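Local coordinates for nicotinate phosphoribosyltransferase (Saccharomyces cerevisiae, PDB 1VLP), which catalyses the ATP-dependent joining of nicotinate to a phosphoribosyl group, giving nicotinate ribonucleotide in the first step of NAD biosynthesis from nicotinic acid, at residues A[72-85]-A[97-109]. Sequence-based numbering, arbitrary orientation.
Sequences LGNLRFTEEEIEYL and IKYISSSNYKLHP
A nearly antiparallel helical hairpin in the N-terminal domain, helices 79-85 and 97-101 crossing at 165°, is held at its core by Phe-77 and Ile-82 packed on Ile-100. CD1 of Ile-100 sits over the centre of the Phe-77 ring in a CH-pi contact, 3.9 Å from the centroid. In Ile-100, CG1 lies between the backbone N and the carbonyl carbon (chi1 60°), which carries CD1 onto the Phe-77 ring and leaves CG2 over a face of the Tyr-105 ring. Ile-100 CD1 also meets Ile-82 CD1 at 3.5 Å and Leu-85 CD1 at 3.8 Å. The rings of Phe-77 and Tyr-105 approach obliquely, planes at 39°. Leu-21, from a loop, and Ile-29 of helix 26-38 also touch the side chain of Phe-77. Were Phe-77 replaced by an alanine, Ile-100 CD1 would probably lose the aromatic face it rests on, and a gap would open beside Tyr-105. Farther along, Arg-76 lays one guanidinium face on Lys-106 CB. Arg-76 NH1 donates in the guanidinium plane to both Gly-73 O (3.0 Å) and Leu-75 O (2.9 Å), which fixes the group's rotation, while Lys-106 NZ donates to Asn-104 O within its own segment. Gly-73 CA rests against Pro-109 CD at 3.5 Å. No direct hydrogen bond joins the segments; four waters link them instead, one bridging Phe-77 N to Ile-100 O. The contact thus combines an apolar centre with water-bridged polar groups, all of them backbone except Arg-76 NE.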
ATOM      1  N   LEU A  72       1.500  19.580   3.648  1.00  2.00           N
ATOM      2  CA  LEU A  72       1.012  18.460   4.484  1.00  3.43           C
ATOM      3  C   LEU A  72       0.826  18.881   5.926  1.00  4.40           C
ATOM      4  O   LEU A  72      -0.027  18.355   6.639  1.00  4.93           O
ATOM      5  CB  LEU A  72       1.990  17.285   4.423  1.00  3.88           C
ATOM      6  CG  LEU A  72       2.187  16.704   3.027  1.00  7.26           C
ATOM      7  CD1 LEU A  72       3.214  15.573   3.077  1.00  8.11           C
ATOM      8  CD2 LEU A  72       0.869  16.212   2.349  1.00  6.73           C
ATOM      9  N   GLY A  73       1.656  19.813   6.377  1.00  2.35           N
ATOM     10  CA  GLY A  73       1.506  20.350   7.714  1.00  2.43           C
ATOM     11  C   GLY A  73       0.240  21.184   7.980  1.00  2.54           C
ATOM     12  O   GLY A  73      -0.057  21.513   9.129  1.00  3.04           O
ATOM     13  N   ASN A  74      -0.480  21.534   6.928  1.00  3.08           N
ATOM     14  CA  ASN A  74      -1.730  22.321   7.006  1.00  2.00           C
ATOM     15  C   ASN A  74      -2.994  21.474   7.065  1.00  3.00           C
ATOM     16  O   ASN A  74      -4.063  21.975   7.375  1.00  3.84           O
ATOM     17  CB  ASN A  74      -1.840  23.217   5.771  1.00  3.34           C
ATOM     18  CG  ASN A  74      -0.731  24.282   5.687  1.00  3.00           C
ATOM     19  OD1 ASN A  74      -0.131  24.665   6.699  1.00  5.95           O
ATOM     20  ND2 ASN A  74      -0.511  24.799   4.495  1.00  3.76           N
ATOM     21  N   LEU A  75      -2.860  20.186   6.838  1.00  3.81           N
ATOM     22  CA  LEU A  75      -4.007  19.310   6.785  1.00  5.90           C
ATOM     23  C   LEU A  75      -4.549  19.019   8.176  1.00  4.01           C
ATOM     24  O   LEU A  75      -3.788  18.826   9.116  1.00  3.54           O
ATOM     25  CB  LEU A  75      -3.622  17.998   6.113  1.00  3.57           C
ATOM     26  CG  LEU A  75      -3.211  18.032   4.646  1.00  2.70           C
ATOM     27  CD1 LEU A  75      -2.622  16.776   4.229  1.00  7.10           C
ATOM     28  CD2 LEU A  75      -4.444  18.412   3.771  1.00  6.59           C
ATOM     29  N   ARG A  76      -5.869  18.916   8.289  1.00  4.66           N
ATOM     30  CA  ARG A  76      -6.504  18.435   9.515  1.00  4.41           C
ATOM     31  C   ARG A  76      -7.624  17.462   9.106  1.00  7.65           C
ATOM     32  O   ARG A  76      -8.171  17.597   8.024  1.00  7.35           O
ATOM     33  CB  ARG A  76      -7.098  19.579  10.310  1.00  7.53           C
ATOM     34  CG  ARG A  76      -6.092  20.656  10.698  1.00  6.27           C
ATOM     35  CD  ARG A  76      -5.046  20.183  11.724  1.00 10.71           C
ATOM     36  NE  ARG A  76      -4.208  21.296  12.187  1.00 11.02           N
ATOM     37  CZ  ARG A  76      -3.101  21.725  11.582  1.00 10.52           C
ATOM     38  NH1 ARG A  76      -2.644  21.146  10.508  1.00  9.81           N
ATOM     39  NH2 ARG A  76      -2.420  22.738  12.083  1.00 15.40           N
ATOM     40  N   PHE A  77      -7.978  16.502   9.951  1.00  6.89           N
ATOM     41  CA  PHE A  77      -9.169  15.692   9.654  1.00  7.96           C
ATOM     42  C   PHE A  77     -10.412  16.554   9.897  1.00  5.83           C
ATOM     43  O   PHE A  77     -10.607  17.049  11.012  1.00  6.86           O
ATOM     44  CB  PHE A  77      -9.276  14.444  10.542  1.00  8.63           C
ATOM     45  CG  PHE A  77      -8.287  13.360  10.227  1.00  6.12           C
ATOM     46  CD1 PHE A  77      -8.517  12.453   9.186  1.00  7.68           C
ATOM     47  CD2 PHE A  77      -7.142  13.228  10.969  1.00 10.77           C
ATOM     48  CE1 PHE A  77      -7.633  11.455   8.904  1.00 10.11           C
ATOM     49  CE2 PHE A  77      -6.232  12.248  10.676  1.00 10.48           C
ATOM     50  CZ  PHE A  77      -6.490  11.337   9.644  1.00 12.58           C
ATOM     51  N   THR A  78     -11.242  16.747   8.874  1.00  5.61           N
ATOM     52  CA  THR A  78     -12.488  17.500   9.056  1.00  7.70           C
ATOM     53  C   THR A  78     -13.563  16.684   9.794  1.00  5.51           C
ATOM     54  O   THR A  78     -13.485  15.446   9.914  1.00  5.48           O
ATOM     55  CB  THR A  78     -13.108  17.945   7.693  1.00  8.34           C
ATOM     56  OG1 THR A  78     -13.672  16.804   7.018  1.00  5.17           O
ATOM     57  CG2 THR A  78     -12.047  18.669   6.801  1.00 10.35           C
ATOM     58  N   GLU A  79     -14.606  17.362  10.223  1.00  5.73           N
ATOM     59  CA  GLU A  79     -15.729  16.698  10.873  1.00  3.00           C
ATOM     60  C   GLU A  79     -16.326  15.600  10.025  1.00  4.24           C
ATOM     61  O   GLU A  79     -16.604  14.482  10.501  1.00  5.06           O
ATOM     62  CB  GLU A  79     -16.801  17.762  11.185  1.00  5.61           C
ATOM     63  CG  GLU A  79     -17.755  17.407  12.216  1.00 13.98           C
ATOM     64  CD  GLU A  79     -18.543  18.665  12.613  1.00 27.83           C
ATOM     65  OE1 GLU A  79     -19.550  18.964  11.934  1.00 32.96           O
ATOM     66  OE2 GLU A  79     -18.102  19.386  13.544  1.00 26.76           O
ATOM     67  N   GLU A  80     -16.514  15.907   8.742  1.00  6.38           N
ATOM     68  CA  GLU A  80     -17.116  14.965   7.772  1.00 11.35           C
ATOM     69  C   GLU A  80     -16.183  13.781   7.539  1.00  5.11           C
ATOM     70  O   GLU A  80     -16.622  12.649   7.403  1.00  7.04           O
ATOM     71  CB  GLU A  80     -17.358  15.697   6.446  1.00 14.16           C
ATOM     72  CG  GLU A  80     -18.060  14.900   5.336  1.00 24.83           C
ATOM     73  CD  GLU A  80     -18.579  15.805   4.203  1.00 24.97           C
ATOM     74  OE1 GLU A  80     -18.991  16.959   4.506  1.00 37.93           O
ATOM     75  OE2 GLU A  80     -18.571  15.369   3.019  1.00 30.59           O
ATOM     76  N   GLU A  81     -14.882  14.034   7.546  1.00  2.67           N
ATOM     77  CA  GLU A  81     -13.904  12.964   7.367  1.00  4.77           C
ATOM     78  C   GLU A  81     -13.917  12.014   8.556  1.00  4.66           C
ATOM     79  O   GLU A  81     -13.883  10.783   8.379  1.00  4.14           O
ATOM     80  CB  GLU A  81     -12.519  13.538   7.143  1.00  4.39           C
ATOM     81  CG  GLU A  81     -12.451  14.213   5.741  1.00 10.32           C
ATOM     82  CD  GLU A  81     -11.188  14.983   5.530  1.00  8.08           C
ATOM     83  OE1 GLU A  81     -10.456  15.163   6.520  1.00  7.22           O
ATOM     84  OE2 GLU A  81     -10.949  15.399   4.361  1.00 13.49           O
ATOM     85  N   ILE A  82     -13.980  12.570   9.754  1.00  2.29           N
ATOM     86  CA  ILE A  82     -14.000  11.722  10.947  1.00  2.84           C
ATOM     87  C   ILE A  82     -15.312  10.899  10.976  1.00  3.75           C
ATOM     88  O   ILE A  82     -15.323   9.700  11.298  1.00  3.14           O
ATOM     89  CB  ILE A  82     -13.844  12.563  12.201  1.00  3.00           C
ATOM     90  CG1 ILE A  82     -12.436  13.185  12.276  1.00  4.65           C
ATOM     91  CG2 ILE A  82     -14.231  11.757  13.468  1.00  7.97           C
ATOM     92  CD1 ILE A  82     -11.389  12.293  12.646  1.00  4.92           C
ATOM     93  N   GLU A  83     -16.410  11.541  10.636  1.00  4.29           N
ATOM     94  CA  GLU A  83     -17.671  10.802  10.519  1.00  6.88           C
ATOM     95  C   GLU A  83     -17.542   9.641   9.522  1.00  3.39           C
ATOM     96  O   GLU A  83     -18.045   8.549   9.792  1.00  2.95           O
ATOM     97  CB  GLU A  83     -18.824  11.699  10.127  1.00  6.62           C
ATOM     98  CG  GLU A  83     -20.192  10.945  10.191  1.00 14.58           C
ATOM     99  CD  GLU A  83     -20.358  10.025  11.451  1.00 26.96           C
ATOM    100  OE1 GLU A  83     -20.302  10.589  12.595  1.00 13.99           O
ATOM    101  OE2 GLU A  83     -20.530   8.757  11.272  1.00 13.16           O
ATOM    102  N   TYR A  84     -16.927   9.899   8.369  1.00  3.09           N
ATOM    103  CA  TYR A  84     -16.728   8.864   7.358  1.00  4.62           C
ATOM    104  C   TYR A  84     -15.931   7.688   7.913  1.00  3.57           C
ATOM    105  O   TYR A  84     -16.292   6.522   7.690  1.00  5.16           O
ATOM    106  CB  TYR A  84     -16.088   9.404   6.086  1.00  2.65           C
ATOM    107  CG  TYR A  84     -16.029   8.385   4.979  1.00  5.71           C
ATOM    108  CD1 TYR A  84     -17.173   8.080   4.246  1.00  2.00           C
ATOM    109  CD2 TYR A  84     -14.840   7.725   4.649  1.00  4.88           C
ATOM    110  CE1 TYR A  84     -17.145   7.183   3.202  1.00  4.74           C
ATOM    111  CE2 TYR A  84     -14.820   6.780   3.639  1.00  5.12           C
ATOM    112  CZ  TYR A  84     -15.976   6.496   2.923  1.00  5.15           C
ATOM    113  OH  TYR A  84     -15.962   5.579   1.876  1.00  6.36           O
ATOM    114  N   LEU A  85     -14.880   7.986   8.666  1.00  3.96           N
ATOM    115  CA  LEU A  85     -14.049   6.937   9.244  1.00  5.58           C
ATOM    116  C   LEU A  85     -14.857   6.102  10.266  1.00  6.14           C
ATOM    117  O   LEU A  85     -14.756   4.870  10.285  1.00  5.88           O
ATOM    118  CB  LEU A  85     -12.784   7.522   9.900  1.00  5.46           C
ATOM    119  CG  LEU A  85     -11.709   8.144   9.004  1.00  3.96           C
ATOM    120  CD1 LEU A  85     -10.630   8.827   9.828  1.00  6.81           C
ATOM    121  CD2 LEU A  85     -11.118   7.102   8.038  1.00 10.15           C
ATOM    122  N   ILE A  97      -9.720   7.737  17.412  1.00  4.60           N
ATOM    123  CA  ILE A  97     -10.618   8.765  16.836  1.00  7.49           C
ATOM    124  C   ILE A  97     -10.534  10.082  17.605  1.00  4.80           C
ATOM    125  O   ILE A  97     -10.500  11.146  16.973  1.00  6.75           O
ATOM    126  CB  ILE A  97     -12.071   8.234  16.767  1.00  9.32           C
ATOM    127  CG1 ILE A  97     -12.165   7.045  15.790  1.00  6.81           C
ATOM    128  CG2 ILE A  97     -13.071   9.341  16.403  1.00 11.05           C
ATOM    129  CD1 ILE A  97     -11.918   7.343  14.269  1.00 10.24           C
ATOM    130  N   LYS A  98     -10.541  10.020  18.947  1.00  6.49           N
ATOM    131  CA  LYS A  98     -10.342  11.204  19.784  1.00  7.43           C
ATOM    132  C   LYS A  98      -9.016  11.920  19.510  1.00  9.08           C
ATOM    133  O   LYS A  98      -8.958  13.174  19.443  1.00  6.30           O
ATOM    134  CB  LYS A  98     -10.433  10.843  21.272  1.00  8.44           C
ATOM    135  CG  LYS A  98     -10.343  12.025  22.215  1.00 12.45           C
ATOM    136  CD  LYS A  98     -10.877  11.671  23.611  1.00 18.17           C
ATOM    137  N   TYR A  99      -7.967  11.111  19.348  1.00  6.76           N
ATOM    138  CA  TYR A  99      -6.624  11.593  19.078  1.00  7.67           C
ATOM    139  C   TYR A  99      -6.526  12.321  17.743  1.00  5.57           C
ATOM    140  O   TYR A  99      -5.994  13.434  17.703  1.00  6.69           O
ATOM    141  CB  TYR A  99      -5.619  10.427  19.220  1.00  5.29           C
ATOM    142  CG  TYR A  99      -4.365  10.461  18.406  1.00  3.65           C
ATOM    143  CD1 TYR A  99      -3.271  11.231  18.780  1.00  5.08           C
ATOM    144  CD2 TYR A  99      -4.240   9.632  17.288  1.00  3.72           C
ATOM    145  CE1 TYR A  99      -2.110  11.217  18.019  1.00  7.18           C
ATOM    146  CE2 TYR A  99      -3.089   9.597  16.547  1.00  8.95           C
ATOM    147  CZ  TYR A  99      -2.040  10.401  16.901  1.00  4.99           C
ATOM    148  OH  TYR A  99      -0.887  10.340  16.153  1.00  4.64           O
ATOM    149  N   ILE A 100      -7.075  11.736  16.675  1.00  5.95           N
ATOM    150  CA  ILE A 100      -7.059  12.440  15.386  1.00  5.42           C
ATOM    151  C   ILE A 100      -8.119  13.567  15.249  1.00  5.68           C
ATOM    152  O   ILE A 100      -8.000  14.402  14.335  1.00  6.95           O
ATOM    153  CB  ILE A 100      -7.100  11.503  14.165  1.00  7.36           C
ATOM    154  CG1 ILE A 100      -8.368  10.615  14.155  1.00  5.68           C
ATOM    155  CG2 ILE A 100      -5.814  10.658  14.115  1.00  5.43           C
ATOM    156  CD1 ILE A 100      -8.687  10.032  12.807  1.00  7.57           C
ATOM    157  N   SER A 101      -9.112  13.560  16.140  1.00  5.56           N
ATOM    158  CA  SER A 101     -10.199  14.555  16.175  1.00  8.72           C
ATOM    159  C   SER A 101      -9.744  15.822  16.898  1.00 10.32           C
ATOM    160  O   SER A 101     -10.329  16.910  16.731  1.00 10.38           O
ATOM    161  CB  SER A 101     -11.405  14.013  16.976  1.00  6.23           C
ATOM    162  OG  SER A 101     -12.039  13.009  16.248  1.00 10.04           O
ATOM    163  N   SER A 102      -8.776  15.656  17.784  1.00  8.98           N
ATOM    164  CA  SER A 102      -8.298  16.756  18.600  1.00  9.97           C
ATOM    165  C   SER A 102      -7.695  17.883  17.780  1.00 11.14           C
ATOM    166  O   SER A 102      -7.067  17.662  16.727  1.00  9.43           O
ATOM    167  CB  SER A 102      -7.270  16.252  19.590  1.00 11.00           C
ATOM    168  OG  SER A 102      -6.717  17.309  20.322  1.00 15.28           O
ATOM    169  N   SER A 103      -7.852  19.114  18.294  1.00 10.83           N
ATOM    170  CA  SER A 103      -7.199  20.267  17.671  1.00 11.77           C
ATOM    171  C   SER A 103      -5.672  20.168  17.764  1.00  9.41           C
ATOM    172  O   SER A 103      -4.952  20.851  17.034  1.00 10.47           O
ATOM    173  CB  SER A 103      -7.694  21.567  18.315  1.00 11.19           C
ATOM    174  OG  SER A 103      -7.427  21.566  19.703  1.00  9.13           O
ATOM    175  N   ASN A 104      -5.179  19.301  18.646  1.00  8.20           N
ATOM    176  CA  ASN A 104      -3.735  19.100  18.775  1.00 10.33           C
ATOM    177  C   ASN A 104      -3.134  18.295  17.621  1.00  6.27           C
ATOM    178  O   ASN A 104      -1.933  18.448  17.318  1.00  6.78           O
ATOM    179  CB  ASN A 104      -3.358  18.440  20.110  1.00 10.57           C
ATOM    180  CG  ASN A 104      -3.727  19.289  21.309  1.00 16.63           C
ATOM    181  OD1 ASN A 104      -3.401  20.487  21.382  1.00 20.92           O
ATOM    182  ND2 ASN A 104      -4.435  18.682  22.252  1.00 33.09           N
ATOM    183  N   TYR A 105      -3.945  17.447  16.964  1.00  6.85           N
ATOM    184  CA  TYR A 105      -3.452  16.622  15.886  1.00  6.44           C
ATOM    185  C   TYR A 105      -3.006  17.397  14.597  1.00  5.49           C
ATOM    186  O   TYR A 105      -3.767  18.207  14.025  1.00  5.40           O
ATOM    187  CB  TYR A 105      -4.451  15.508  15.520  1.00  6.19           C
ATOM    188  CG  TYR A 105      -3.832  14.630  14.477  1.00  5.78           C
ATOM    189  CD1 TYR A 105      -2.889  13.657  14.844  1.00  7.69           C
ATOM    190  CD2 TYR A 105      -4.064  14.858  13.117  1.00  8.72           C
ATOM    191  CE1 TYR A 105      -2.242  12.900  13.890  1.00 10.56           C
ATOM    192  CE2 TYR A 105      -3.408  14.086  12.140  1.00  8.65           C
ATOM    193  CZ  TYR A 105      -2.516  13.108  12.553  1.00  4.94           C
ATOM    194  OH  TYR A 105      -1.861  12.338  11.633  1.00  6.67           O
ATOM    195  N   LYS A 106      -1.798  17.101  14.127  1.00  4.32           N
ATOM    196  CA  LYS A 106      -1.361  17.515  12.822  1.00  5.18           C
ATOM    197  C   LYS A 106      -0.076  16.811  12.468  1.00  5.88           C
ATOM    198  O   LYS A 106       0.603  16.262  13.342  1.00  6.61           O
ATOM    199  CB  LYS A 106      -1.111  19.028  12.786  1.00  5.70           C
ATOM    200  CG  LYS A 106      -0.034  19.477  13.735  1.00 10.88           C
ATOM    201  CD  LYS A 106      -0.116  20.985  14.017  1.00 24.11           C
ATOM    202  CE  LYS A 106       0.265  21.313  15.483  1.00 33.52           C
ATOM    203  NZ  LYS A 106      -0.676  20.818  16.561  1.00 34.64           N
ATOM    204  N   LEU A 107       0.260  16.865  11.194  1.00  2.25           N
ATOM    205  CA  LEU A 107       1.579  16.431  10.730  1.00  3.17           C
ATOM    206  C   LEU A 107       2.562  17.582  10.936  1.00  5.00           C
ATOM    207  O   LEU A 107       2.166  18.780  10.861  1.00  5.06           O
ATOM    208  CB  LEU A 107       1.493  16.031   9.239  1.00  3.79           C
ATOM    209  CG  LEU A 107       0.614  14.829   8.888  1.00  7.19           C
ATOM    210  CD1 LEU A 107       0.605  14.679   7.380  1.00  3.92           C
ATOM    211  CD2 LEU A 107       1.162  13.565   9.623  1.00  7.98           C
ATOM    212  N   HIS A 108       3.831  17.230  11.153  1.00  2.16           N
ATOM    213  CA  HIS A 108       4.896  18.219  11.334  1.00  5.34           C
ATOM    214  C   HIS A 108       5.994  17.937  10.347  1.00  3.44           C
ATOM    215  O   HIS A 108       7.039  17.409  10.720  1.00  4.17           O
ATOM    216  CB  HIS A 108       5.455  18.202  12.774  1.00  5.01           C
ATOM    217  CG  HIS A 108       4.410  18.374  13.842  1.00  6.71           C
ATOM    218  ND1 HIS A 108       3.634  17.325  14.301  1.00 21.01           N
ATOM    219  CD2 HIS A 108       4.015  19.462  14.530  1.00  8.34           C
ATOM    220  CE1 HIS A 108       2.803  17.768  15.228  1.00 12.26           C
ATOM    221  NE2 HIS A 108       3.000  19.069  15.368  1.00 11.99           N
ATOM    222  N   PRO A 109       5.769  18.237   9.040  1.00  4.04           N
ATOM    223  CA  PRO A 109       6.774  17.878   8.044  1.00  2.00           C
ATOM    224  C   PRO A 109       8.141  18.516   8.275  1.00  5.20           C
ATOM    225  O   PRO A 109       9.179  17.926   7.914  1.00  4.87           O
ATOM    226  CB  PRO A 109       6.130  18.346   6.712  1.00  2.83           C
ATOM    227  CG  PRO A 109       5.082  19.266   7.065  1.00  2.32           C
ATOM    228  CD  PRO A 109       4.608  18.899   8.432  1.00  4.08           C
TER
HETATM  229  O   HOH W   1      -1.259  18.146   9.132  1.00  5.45           O
HETATM  230  O   HOH W   2       1.922  21.400  11.298  1.00  6.81           O
HETATM  231  O   HOH W   3      -4.835  22.206  14.775  1.00 15.08           O
HETATM  232  O   HOH W   4      -7.123  16.593  12.653  1.00  9.93           O